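Local coordinates for protein SusD homolog (Bacteroides ovatus, PDB 4F53) that probably binds mucin O-glycans at the outer membrane as a SusD/RagB-family lipoprotein with a TPR-like helical fold, at residues 89-100 and 116-127. Residues are numbered along the deposited sequence; the frame is centred on the assembly and turned at random.
Sequences FNDFYSKFYPDY and AELYRIVVMLRV
M124, a selenomethionine, inserts as a knob among F92, Y93, F96 and Y97. Its flexible chain, bent at chi2 and chi3, lays SE over one face of the Y93 ring, 4.0 Å from Y93 CZ, a Met-aromatic contact. Its CE lies 3.6 Å from Y97 CE2. In return F92 enters the hole formed by V123, M124, R126 and V127; its CD1 comes 3.6 Å from V123 CG1, where a branched valine fills space close to the backbone. The flat F96 ring packs closely against the backbone and CB of R120, its CZ 3.3 Å from R120 CA. This tight apolar middle gives way to a polar flank. Extended R120 grips Y97 OH side-on and in the guanidinium plane, through NE (2.9 Å) and NH2, while its NH1 makes a salt bridge to E117 OE2. The other carboxylate oxygen of E117, OE1, accepts from Y100 OH at 2.6 Å. A leucine in place of R120 would probably leave E117 without its positive mate and Y97 OH without both donors. Hydrogen bonds replace close packing at this more open end, where E117 is partly exposed. Antiparallel helices 82-106 and 110-131 thus form a helical hairpin, consistent with the TPR-like fold, flanked by helices 25-37 and 152-173.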
ATOM      1  N   PHE A  89      -2.677  -1.879  14.602  1.00 39.93           N
ATOM      2  CA  PHE A  89      -2.169  -0.832  15.475  1.00 38.85           C
ATOM      3  C   PHE A  89      -1.137  -1.429  16.428  1.00 43.22           C
ATOM      4  O   PHE A  89       0.062  -1.263  16.200  1.00 43.06           O
ATOM      5  CB  PHE A  89      -3.319  -0.133  16.236  1.00 40.88           C
ATOM      6  CG  PHE A  89      -2.965   1.177  16.915  1.00 42.22           C
ATOM      7  CD1 PHE A  89      -2.317   2.195  16.216  1.00 43.47           C
ATOM      8  CD2 PHE A  89      -3.324   1.413  18.235  1.00 45.03           C
ATOM      9  CE1 PHE A  89      -2.002   3.408  16.844  1.00 44.57           C
ATOM     10  CE2 PHE A  89      -3.023   2.631  18.852  1.00 48.07           C
ATOM     11  CZ  PHE A  89      -2.364   3.621  18.155  1.00 44.51           C
ATOM     12  N   ASN A  90      -1.605  -2.191  17.424  1.00 39.55           N
ATOM     13  CA  ASN A  90      -0.831  -2.815  18.497  1.00 41.00           C
ATOM     14  C   ASN A  90       0.277  -3.732  18.021  1.00 45.49           C
ATOM     15  O   ASN A  90       1.358  -3.678  18.594  1.00 46.66           O
ATOM     16  CB  ASN A  90      -1.740  -3.602  19.461  1.00 38.72           C
ATOM     17  CG  ASN A  90      -2.614  -2.721  20.323  1.00 57.83           C
ATOM     18  OD1 ASN A  90      -3.576  -2.106  19.855  1.00 54.67           O
ATOM     19  ND2 ASN A  90      -2.300  -2.638  21.609  1.00 49.61           N
ATOM     20  N   ASP A  91       0.025  -4.582  17.005  1.00 39.74           N
ATOM     21  CA  ASP A  91       1.023  -5.541  16.552  1.00 37.80           C
ATOM     22  C   ASP A  91       2.223  -4.875  15.890  1.00 39.51           C
ATOM     23  O   ASP A  91       3.318  -5.399  16.032  1.00 40.11           O
ATOM     24  CB  ASP A  91       0.409  -6.620  15.653  1.00 39.33           C
ATOM     25  CG  ASP A  91      -0.433  -7.657  16.384  1.00 54.04           C
ATOM     26  OD1 ASP A  91      -0.985  -7.331  17.473  1.00 56.10           O
ATOM     27  OD2 ASP A  91      -0.545  -8.789  15.876  1.00 64.81           O
ATOM     28  N   PHE A  92       2.073  -3.705  15.255  1.00 36.08           N
ATOM     29  CA  PHE A  92       3.247  -3.006  14.720  1.00 34.83           C
ATOM     30  C   PHE A  92       4.158  -2.512  15.845  1.00 39.16           C
ATOM     31  O   PHE A  92       5.372  -2.656  15.731  1.00 39.40           O
ATOM     32  CB  PHE A  92       2.871  -1.840  13.813  1.00 34.84           C
ATOM     33  CG  PHE A  92       2.599  -2.254  12.389  1.00 34.27           C
ATOM     34  CD1 PHE A  92       3.632  -2.694  11.562  1.00 35.43           C
ATOM     35  CD2 PHE A  92       1.318  -2.185  11.865  1.00 34.30           C
ATOM     36  CE1 PHE A  92       3.380  -3.067  10.242  1.00 33.92           C
ATOM     37  CE2 PHE A  92       1.072  -2.539  10.541  1.00 34.88           C
ATOM     38  CZ  PHE A  92       2.101  -2.987   9.744  1.00 32.04           C
ATOM     39  N   TYR A  93       3.573  -2.001  16.948  1.00 36.54           N
ATOM     40  CA  TYR A  93       4.335  -1.506  18.105  1.00 37.90           C
ATOM     41  C   TYR A  93       5.036  -2.655  18.847  1.00 43.70           C
ATOM     42  O   TYR A  93       6.213  -2.511  19.160  1.00 43.98           O
ATOM     43  CB  TYR A  93       3.443  -0.687  19.064  1.00 39.58           C
ATOM     44  CG  TYR A  93       3.143   0.699  18.526  1.00 40.90           C
ATOM     45  CD1 TYR A  93       2.167   0.896  17.546  1.00 41.29           C
ATOM     46  CD2 TYR A  93       3.867   1.808  18.961  1.00 41.36           C
ATOM     47  CE1 TYR A  93       1.904   2.163  17.034  1.00 40.03           C
ATOM     48  CE2 TYR A  93       3.610   3.080  18.453  1.00 41.07           C
ATOM     49  CZ  TYR A  93       2.620   3.253  17.502  1.00 43.58           C
ATOM     50  OH  TYR A  93       2.384   4.496  16.989  1.00 41.39           O
ATOM     51  N   SER A  94       4.339  -3.797  19.080  1.00 40.62           N
ATOM     52  CA  SER A  94       4.865  -5.001  19.762  1.00 41.72           C
ATOM     53  C   SER A  94       6.008  -5.646  18.994  1.00 46.59           C
ATOM     54  O   SER A  94       6.958  -6.171  19.586  1.00 47.85           O
ATOM     55  CB  SER A  94       3.769  -6.056  19.917  1.00 43.80           C
ATOM     56  OG  SER A  94       2.621  -5.542  20.568  1.00 55.33           O
ATOM     57  N   LYS A  95       5.881  -5.651  17.667  1.00 41.04           N
ATOM     58  CA  LYS A  95       6.865  -6.306  16.815  1.00 39.62           C
ATOM     59  C   LYS A  95       8.044  -5.402  16.476  1.00 42.32           C
ATOM     60  O   LYS A  95       9.142  -5.924  16.283  1.00 42.78           O
ATOM     61  CB  LYS A  95       6.214  -6.817  15.524  1.00 38.40           C
ATOM     62  CG  LYS A  95       5.228  -7.948  15.774  1.00 35.73           C
ATOM     63  CD  LYS A  95       4.490  -8.273  14.492  1.00 39.00           C
ATOM     64  CE  LYS A  95       3.312  -9.178  14.735  1.00 43.08           C
ATOM     65  NZ  LYS A  95       3.747 -10.567  14.977  1.00 50.25           N
ATOM     66  N   PHE A  96       7.835  -4.072  16.382  1.00 37.54           N
ATOM     67  CA  PHE A  96       8.910  -3.164  15.989  1.00 37.24           C
ATOM     68  C   PHE A  96       9.770  -2.635  17.154  1.00 44.97           C
ATOM     69  O   PHE A  96      11.008  -2.746  17.102  1.00 46.24           O
ATOM     70  CB  PHE A  96       8.366  -1.950  15.167  1.00 36.95           C
ATOM     71  CG  PHE A  96       9.465  -1.157  14.497  1.00 36.61           C
ATOM     72  CD1 PHE A  96      10.113  -0.117  15.173  1.00 38.85           C
ATOM     73  CD2 PHE A  96       9.895  -1.484  13.213  1.00 35.73           C
ATOM     74  CE1 PHE A  96      11.180   0.564  14.578  1.00 39.23           C
ATOM     75  CE2 PHE A  96      10.950  -0.793  12.610  1.00 38.08           C
ATOM     76  CZ  PHE A  96      11.612   0.202  13.309  1.00 37.14           C
ATOM     77  N   TYR A  97       9.131  -1.977  18.131  1.00 40.78           N
ATOM     78  CA  TYR A  97       9.824  -1.214  19.166  1.00 41.18           C
ATOM     79  C   TYR A  97      10.744  -1.986  20.124  1.00 47.71           C
ATOM     80  O   TYR A  97      11.842  -1.457  20.342  1.00 50.08           O
ATOM     81  CB  TYR A  97       8.874  -0.302  19.932  1.00 41.55           C
ATOM     82  CG  TYR A  97       8.633   0.978  19.154  1.00 40.65           C
ATOM     83  CD1 TYR A  97       9.650   1.912  18.974  1.00 41.89           C
ATOM     84  CD2 TYR A  97       7.421   1.208  18.508  1.00 39.56           C
ATOM     85  CE1 TYR A  97       9.447   3.071  18.228  1.00 40.08           C
ATOM     86  CE2 TYR A  97       7.192   2.385  17.797  1.00 39.22           C
ATOM     87  CZ  TYR A  97       8.212   3.311  17.647  1.00 46.93           C
ATOM     88  OH  TYR A  97       8.011   4.461  16.900  1.00 45.67           O
ATOM     89  N   PRO A  98      10.446  -3.195  20.660  1.00 43.53           N
ATOM     90  CA  PRO A  98      11.437  -3.846  21.537  1.00 44.47           C
ATOM     91  C   PRO A  98      12.792  -4.046  20.824  1.00 49.45           C
ATOM     92  O   PRO A  98      13.818  -3.706  21.413  1.00 49.78           O
ATOM     93  CB  PRO A  98      10.760  -5.167  21.921  1.00 45.64           C
ATOM     94  CG  PRO A  98       9.308  -4.890  21.792  1.00 49.26           C
ATOM     95  CD  PRO A  98       9.212  -4.004  20.577  1.00 44.43           C
ATOM     96  N   ASP A  99      12.795  -4.477  19.530  1.00 45.05           N
ATOM     97  CA  ASP A  99      14.036  -4.669  18.764  1.00 44.26           C
ATOM     98  C   ASP A  99      14.717  -3.341  18.436  1.00 48.67           C
ATOM     99  O   ASP A  99      15.949  -3.255  18.481  1.00 48.95           O
ATOM    100  CB  ASP A  99      13.779  -5.460  17.481  1.00 44.29           C
ATOM    101  CG  ASP A  99      13.605  -6.960  17.683  1.00 56.08           C
ATOM    102  OD1 ASP A  99      13.673  -7.423  18.846  1.00 57.75           O
ATOM    103  OD2 ASP A  99      13.425  -7.678  16.677  1.00 60.17           O
ATOM    104  N   TYR A 100      13.917  -2.308  18.108  1.00 43.59           N
ATOM    105  CA  TYR A 100      14.411  -0.973  17.791  1.00 42.81           C
ATOM    106  C   TYR A 100      15.177  -0.389  18.997  1.00 49.73           C
ATOM    107  O   TYR A 100      16.319   0.061  18.844  1.00 50.83           O
ATOM    108  CB  TYR A 100      13.247  -0.066  17.358  1.00 41.84           C
ATOM    109  CG  TYR A 100      13.582   1.400  17.255  1.00 42.86           C
ATOM    110  CD1 TYR A 100      14.195   1.918  16.117  1.00 43.13           C
ATOM    111  CD2 TYR A 100      13.280   2.279  18.292  1.00 44.69           C
ATOM    112  CE1 TYR A 100      14.495   3.274  16.012  1.00 43.17           C
ATOM    113  CE2 TYR A 100      13.584   3.634  18.204  1.00 45.21           C
ATOM    114  CZ  TYR A 100      14.196   4.129  17.066  1.00 49.78           C
ATOM    115  OH  TYR A 100      14.481   5.470  16.994  1.00 48.21           O
ATOM    116  N   ALA A 116      18.037   1.675  10.931  1.00 39.84           N
ATOM    117  CA  ALA A 116      17.007   1.361  11.929  1.00 39.41           C
ATOM    118  C   ALA A 116      15.930   2.461  11.941  1.00 41.99           C
ATOM    119  O   ALA A 116      14.741   2.146  11.928  1.00 41.69           O
ATOM    120  CB  ALA A 116      17.638   1.208  13.312  1.00 41.25           C
ATOM    121  N   GLU A 117      16.355   3.743  11.895  1.00 38.05           N
ATOM    122  CA  GLU A 117      15.458   4.900  11.830  1.00 37.24           C
ATOM    123  C   GLU A 117      14.687   4.948  10.510  1.00 40.04           C
ATOM    124  O   GLU A 117      13.517   5.323  10.519  1.00 39.41           O
ATOM    125  CB  GLU A 117      16.225   6.219  12.022  1.00 39.32           C
ATOM    126  CG  GLU A 117      15.361   7.338  12.585  1.00 42.50           C
ATOM    127  CD  GLU A 117      14.817   7.075  13.978  1.00 54.15           C
ATOM    128  OE1 GLU A 117      15.469   6.330  14.748  1.00 45.02           O
ATOM    129  OE2 GLU A 117      13.729   7.607  14.296  1.00 39.96           O
ATOM    130  N   LEU A 118      15.337   4.588   9.382  1.00 35.64           N
ATOM    131  CA  LEU A 118      14.689   4.541   8.067  1.00 33.11           C
ATOM    132  C   LEU A 118      13.538   3.515   8.088  1.00 36.23           C
ATOM    133  O   LEU A 118      12.454   3.823   7.603  1.00 34.26           O
ATOM    134  CB  LEU A 118      15.702   4.215   6.953  1.00 32.62           C
ATOM    135  CG  LEU A 118      15.149   4.111   5.505  1.00 35.22           C
ATOM    136  CD1 LEU A 118      14.564   5.428   5.029  1.00 34.06           C
ATOM    137  CD2 LEU A 118      16.229   3.658   4.543  1.00 35.70           C
ATOM    138  N   TYR A 119      13.763   2.318   8.691  1.00 32.87           N
ATOM    139  CA  TYR A 119      12.756   1.260   8.805  1.00 31.59           C
ATOM    140  C   TYR A 119      11.613   1.735   9.673  1.00 36.71           C
ATOM    141  O   TYR A 119      10.465   1.550   9.290  1.00 37.10           O
ATOM    142  CB  TYR A 119      13.369  -0.047   9.364  1.00 33.32           C
ATOM    143  CG  TYR A 119      14.534  -0.592   8.557  1.00 33.01           C
ATOM    144  CD1 TYR A 119      14.630  -0.362   7.180  1.00 33.35           C
ATOM    145  CD2 TYR A 119      15.526  -1.362   9.162  1.00 33.51           C
ATOM    146  CE1 TYR A 119      15.685  -0.882   6.432  1.00 32.32           C
ATOM    147  CE2 TYR A 119      16.598  -1.868   8.424  1.00 33.62           C
ATOM    148  CZ  TYR A 119      16.661  -1.643   7.061  1.00 38.19           C
ATOM    149  OH  TYR A 119      17.721  -2.139   6.349  1.00 40.78           O
ATOM    150  N   ARG A 120      11.926   2.416  10.796  1.00 33.63           N
ATOM    151  CA  ARG A 120      10.946   3.028  11.702  1.00 33.24           C
ATOM    152  C   ARG A 120      10.030   4.007  10.959  1.00 36.33           C
ATOM    153  O   ARG A 120       8.821   3.938  11.124  1.00 34.34           O
ATOM    154  CB  ARG A 120      11.661   3.763  12.840  1.00 31.11           C
ATOM    155  CG  ARG A 120      10.725   4.149  13.945  1.00 26.42           C
ATOM    156  CD  ARG A 120      11.418   5.128  14.850  1.00 35.90           C
ATOM    157  NE  ARG A 120      10.519   5.560  15.912  1.00 44.03           N
ATOM    158  CZ  ARG A 120      10.661   6.684  16.594  1.00 57.91           C
ATOM    159  NH1 ARG A 120      11.666   7.507  16.326  1.00 48.17           N
ATOM    160  NH2 ARG A 120       9.795   7.001  17.543  1.00 47.17           N
ATOM    161  N   ILE A 121      10.614   4.907  10.130  1.00 33.04           N
ATOM    162  CA  ILE A 121       9.853   5.863   9.329  1.00 31.11           C
ATOM    163  C   ILE A 121       8.871   5.120   8.386  1.00 34.40           C
ATOM    164  O   ILE A 121       7.683   5.400   8.449  1.00 34.04           O
ATOM    165  CB  ILE A 121      10.787   6.843   8.572  1.00 31.85           C
ATOM    166  CG1 ILE A 121      11.503   7.752   9.589  1.00 32.95           C
ATOM    167  CG2 ILE A 121       9.978   7.675   7.553  1.00 29.36           C
ATOM    168  CD1 ILE A 121      12.664   8.586   9.067  1.00 29.21           C
ATOM    169  N   VAL A 122       9.346   4.137   7.593  1.00 31.04           N
ATOM    170  CA  VAL A 122       8.515   3.373   6.639  1.00 29.10           C
ATOM    171  C   VAL A 122       7.388   2.607   7.376  1.00 35.10           C
ATOM    172  O   VAL A 122       6.241   2.631   6.918  1.00 34.18           O
ATOM    173  CB  VAL A 122       9.369   2.398   5.753  1.00 30.21           C
ATOM    174  CG1 VAL A 122       8.500   1.617   4.763  1.00 28.17           C
ATOM    175  CG2 VAL A 122      10.483   3.135   5.015  1.00 28.72           C
ATOM    176  N   VAL A 123       7.710   1.941   8.511  1.00 32.85           N
ATOM    177  CA  VAL A 123       6.751   1.136   9.276  1.00 32.97           C
ATOM    178  C   VAL A 123       5.700   2.042   9.909  1.00 38.33           C
ATOM    179  O   VAL A 123       4.506   1.804   9.757  1.00 38.90           O
ATOM    180  CB  VAL A 123       7.449   0.239  10.335  1.00 37.27           C
ATOM    181  CG1 VAL A 123       6.427  -0.453  11.239  1.00 37.43           C
ATOM    182  CG2 VAL A 123       8.336  -0.790   9.655  1.00 36.57           C
HETATM  183  N   MSE A 124       6.143   3.090  10.586  1.00 35.76           N
HETATM  184  CA  MSE A 124       5.233   3.999  11.272  1.00 35.48           C
HETATM  185  C   MSE A 124       4.510   4.920  10.276  1.00 36.90           C
HETATM  186  O   MSE A 124       3.441   5.427  10.607  1.00 37.60           O
HETATM  187  CB  MSE A 124       5.948   4.749  12.409  1.00 37.88           C
HETATM  188  CG  MSE A 124       6.430   3.783  13.495  1.00 45.13           C
HETATM  189 SE   MSE A 124       4.955   2.737  14.277  0.75 52.61          SE
HETATM  190  CE  MSE A 124       5.886   1.028  14.736  1.00 49.05           C
ATOM    191  N   LEU A 125       5.034   5.053   9.047  1.00 31.76           N
ATOM    192  CA  LEU A 125       4.337   5.752   7.948  1.00 30.87           C
ATOM    193  C   LEU A 125       3.052   4.976   7.618  1.00 33.90           C
ATOM    194  O   LEU A 125       2.026   5.600   7.466  1.00 34.29           O
ATOM    195  CB  LEU A 125       5.218   5.914   6.688  1.00 29.11           C
ATOM    196  CG  LEU A 125       4.623   6.691   5.487  1.00 31.95           C
ATOM    197  CD1 LEU A 125       4.310   8.161   5.861  1.00 30.89           C
ATOM    198  CD2 LEU A 125       5.574   6.654   4.297  1.00 31.63           C
ATOM    199  N   ARG A 126       3.101   3.625   7.558  1.00 31.33           N
ATOM    200  CA  ARG A 126       1.908   2.775   7.332  1.00 31.05           C
ATOM    201  C   ARG A 126       0.872   3.010   8.433  1.00 34.53           C
ATOM    202  O   ARG A 126      -0.312   3.137   8.145  1.00 34.04           O
ATOM    203  CB  ARG A 126       2.233   1.264   7.331  1.00 27.77           C
ATOM    204  CG  ARG A 126       3.303   0.783   6.391  1.00 39.86           C
ATOM    205  CD  ARG A 126       3.537  -0.700   6.622  1.00 34.38           C
ATOM    206  NE  ARG A 126       2.269  -1.428   6.545  1.00 35.09           N
ATOM    207  CZ  ARG A 126       2.011  -2.442   5.734  1.00 37.04           C
ATOM    208  NH1 ARG A 126       2.960  -2.924   4.943  1.00 32.89           N
ATOM    209  NH2 ARG A 126       0.811  -2.999   5.726  1.00 26.68           N
ATOM    210  N   VAL A 127       1.340   3.036   9.699  1.00 30.96           N
ATOM    211  CA  VAL A 127       0.514   3.198  10.900  1.00 31.68           C
ATOM    212  C   VAL A 127      -0.147   4.596  10.936  1.00 34.66           C
ATOM    213  O   VAL A 127      -1.366   4.658  11.125  1.00 34.79           O
ATOM    214  CB  VAL A 127       1.284   2.871  12.213  1.00 35.29           C
ATOM    215  CG1 VAL A 127       0.342   2.921  13.419  1.00 36.20           C
ATOM    216  CG2 VAL A 127       1.978   1.500  12.117  1.00 33.69           C
TER